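Local coordinates for protein malonyl-CoA decarboxylase (Rhodopseudomonas palustris, PDB 4KSA) that probably catalyses the decarboxylation of malonyl-CoA to acetyl-CoA and carbon dioxide, at residues W167-F172 and F219-L224. Sequence-based numbering, arbitrary orientation.
Sequences WFNRGF and FFHPRL
Phe168 and Phe172 run past Arg223 and His221, respectively, with CA atoms 6.8 and 5.9 Å apart, where the turn between helix 154-167 and strand 174-178 meets the chain leaving strand 214-220. Phe168, just past the helix, centres an inverse gamma turn. CG of His221 is anti to the backbone N (chi1 -169°), directed at 167-172, and the ring lies between two phenylalanines: Phe168 brings its CD2 edge over one face in a T-shaped pair, planes 64° apart, and Phe172 CB makes a CH-pi contact on the opposite face. NE2 of His221 gives a weak hydrogen bond to Asn169 O (3.0 Å), while Arg223 N donates almost straight to His221 ND1 (3.1 Å), in the ring plane. The Arg223 guanidinium stacks over CB, CG and CD1 of Trp167, off the ring centre, planes 21° apart, and its NE bonds weakly to Trp167 O. Phe168 CE2 meets Arg223 CB at 3.5 Å and Leu224 CG at 3.7 Å; Phe172 CB packs on Pro222 CD. Arg223 also makes a cation-pi contact with Phe172 of the second subunit. The ND1 bond orients the imidazole; because ND1 accepts a backbone N-H, a neutral ring would probably carry its proton on NE2.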
loop_
_atom_site.group_PDB
_atom_site.type_symbol
_atom_site.label_atom_id
_atom_site.label_comp_id
_atom_site.label_asym_id
_atom_site.label_seq_id
_atom_site.Cartn_x
_atom_site.Cartn_y
_atom_site.Cartn_z
ATOM N N TRP A 167 -7.798 24.779 -1.164
ATOM C CA TRP A 167 -7.068 23.629 -1.679
ATOM C C TRP A 167 -6.341 22.832 -0.608
ATOM O O TRP A 167 -6.351 21.607 -0.639
ATOM C CB TRP A 167 -6.036 24.045 -2.724
ATOM C CG TRP A 167 -6.588 24.775 -3.876
ATOM C CD1 TRP A 167 -7.897 24.901 -4.221
ATOM C CD2 TRP A 167 -5.840 25.529 -4.831
ATOM N NE1 TRP A 167 -8.014 25.696 -5.331
ATOM C CE2 TRP A 167 -6.764 26.095 -5.725
ATOM C CE3 TRP A 167 -4.471 25.778 -5.016
ATOM C CZ2 TRP A 167 -6.368 26.909 -6.792
ATOM C CZ3 TRP A 167 -4.077 26.581 -6.067
ATOM C CH2 TRP A 167 -5.023 27.140 -6.947
ATOM N N PHE A 168 -5.680 23.517 0.316
ATOM C CA PHE A 168 -4.964 22.806 1.352
ATOM C C PHE A 168 -5.839 22.538 2.551
ATOM O O PHE A 168 -5.577 23.045 3.634
ATOM C CB PHE A 168 -3.716 23.569 1.795
ATOM C CG PHE A 168 -2.657 23.682 0.733
ATOM C CD1 PHE A 168 -2.655 24.748 -0.158
ATOM C CD2 PHE A 168 -1.664 22.719 0.616
ATOM C CE1 PHE A 168 -1.688 24.853 -1.137
ATOM C CE2 PHE A 168 -0.686 22.820 -0.372
ATOM C CZ PHE A 168 -0.702 23.883 -1.242
ATOM N N ASN A 169 -6.877 21.736 2.352
ATOM C CA ASN A 169 -7.789 21.362 3.427
ATOM C C ASN A 169 -7.056 20.513 4.476
ATOM O O ASN A 169 -6.334 19.576 4.124
ATOM C CB ASN A 169 -8.969 20.560 2.860
ATOM C CG ASN A 169 -8.534 19.257 2.177
ATOM O OD1 ASN A 169 -9.302 18.293 2.121
ATOM N ND2 ASN A 169 -7.308 19.230 1.649
ATOM N N ARG A 170 -7.243 20.826 5.758
ATOM C CA ARG A 170 -6.569 20.067 6.819
ATOM C C ARG A 170 -6.906 18.570 6.816
ATOM O O ARG A 170 -6.102 17.746 7.247
ATOM C CB ARG A 170 -6.886 20.657 8.194
ATOM C CG ARG A 170 -8.354 20.668 8.555
ATOM C CD ARG A 170 -8.522 20.856 10.057
ATOM N NE ARG A 170 -9.386 21.990 10.364
ATOM C CZ ARG A 170 -10.634 21.890 10.804
ATOM N NH1 ARG A 170 -11.183 20.694 11.005
ATOM N NH2 ARG A 170 -11.340 22.995 11.024
ATOM N N GLY A 171 -8.086 18.218 6.317
ATOM C CA GLY A 171 -8.486 16.819 6.262
ATOM C C GLY A 171 -7.520 15.869 5.563
ATOM O O GLY A 171 -7.453 14.691 5.904
ATOM N N PHE A 172 -6.772 16.353 4.576
ATOM C CA PHE A 172 -5.840 15.471 3.877
ATOM C C PHE A 172 -4.430 15.650 4.354
ATOM O O PHE A 172 -3.506 15.123 3.734
ATOM C CB PHE A 172 -5.861 15.688 2.360
ATOM C CG PHE A 172 -7.180 15.379 1.717
ATOM C CD1 PHE A 172 -8.163 14.670 2.412
ATOM C CD2 PHE A 172 -7.444 15.803 0.412
ATOM C CE1 PHE A 172 -9.393 14.391 1.819
ATOM C CE2 PHE A 172 -8.658 15.536 -0.188
ATOM C CZ PHE A 172 -9.644 14.826 0.516
ATOM N N PHE A 219 4.632 16.984 8.016
ATOM C CA PHE A 219 3.224 17.038 7.646
ATOM C C PHE A 219 3.169 17.163 6.131
ATOM O O PHE A 219 3.791 18.048 5.541
ATOM C CB PHE A 219 2.531 18.206 8.327
ATOM C CG PHE A 219 2.147 17.913 9.743
ATOM C CD1 PHE A 219 1.019 17.151 10.020
ATOM C CD2 PHE A 219 2.950 18.340 10.800
ATOM C CE1 PHE A 219 0.696 16.814 11.333
ATOM C CE2 PHE A 219 2.636 18.007 12.110
ATOM C CZ PHE A 219 1.507 17.242 12.379
ATOM N N PHE A 220 2.452 16.242 5.505
ATOM C CA PHE A 220 2.356 16.215 4.064
ATOM C C PHE A 220 0.928 16.399 3.631
ATOM O O PHE A 220 0.003 15.973 4.316
ATOM C CB PHE A 220 2.869 14.873 3.527
ATOM C CG PHE A 220 4.336 14.643 3.759
ATOM C CD1 PHE A 220 5.263 14.910 2.760
ATOM C CD2 PHE A 220 4.803 14.225 5.002
ATOM C CE1 PHE A 220 6.647 14.778 2.984
ATOM C CE2 PHE A 220 6.197 14.090 5.244
ATOM C CZ PHE A 220 7.115 14.372 4.224
ATOM N N HIS A 221 0.748 17.061 2.497
ATOM C CA HIS A 221 -0.576 17.236 1.931
ATOM C C HIS A 221 -0.463 16.823 0.459
ATOM O O HIS A 221 0.517 17.122 -0.212
ATOM C CB HIS A 221 -1.040 18.683 2.062
ATOM C CG HIS A 221 -2.486 18.875 1.738
ATOM N ND1 HIS A 221 -3.002 18.644 0.481
ATOM C CD2 HIS A 221 -3.530 19.257 2.512
ATOM C CE1 HIS A 221 -4.301 18.877 0.495
ATOM N NE2 HIS A 221 -4.648 19.252 1.715
ATOM N N PRO A 222 -1.461 16.097 -0.049
ATOM C CA PRO A 222 -1.433 15.657 -1.448
ATOM C C PRO A 222 -1.253 16.768 -2.497
ATOM O O PRO A 222 -0.787 16.484 -3.597
ATOM C CB PRO A 222 -2.763 14.903 -1.604
ATOM C CG PRO A 222 -3.661 15.518 -0.547
ATOM C CD PRO A 222 -2.722 15.707 0.618
ATOM N N ARG A 223 -1.609 18.018 -2.170
ATOM C CA ARG A 223 -1.467 19.130 -3.123
ATOM C C ARG A 223 -0.024 19.370 -3.513
ATOM O O ARG A 223 0.245 19.799 -4.623
ATOM C CB ARG A 223 -2.021 20.447 -2.565
ATOM C CG ARG A 223 -3.523 20.546 -2.505
ATOM C CD ARG A 223 -4.165 20.574 -3.881
ATOM N NE ARG A 223 -5.613 20.708 -3.756
ATOM C CZ ARG A 223 -6.416 21.123 -4.730
ATOM N NH1 ARG A 223 -7.725 21.214 -4.516
ATOM N NH2 ARG A 223 -5.906 21.450 -5.916
ATOM N N LEU A 224 0.893 19.127 -2.585
ATOM C CA LEU A 224 2.307 19.306 -2.828
ATOM C C LEU A 224 2.996 18.001 -2.506
ATOM O O LEU A 224 3.554 17.814 -1.425
ATOM C CB LEU A 224 2.869 20.410 -1.951
ATOM C CG LEU A 224 2.368 21.813 -2.256
ATOM C CD1 LEU A 224 3.002 22.783 -1.280
ATOM C CD2 LEU A 224 2.716 22.188 -3.699
#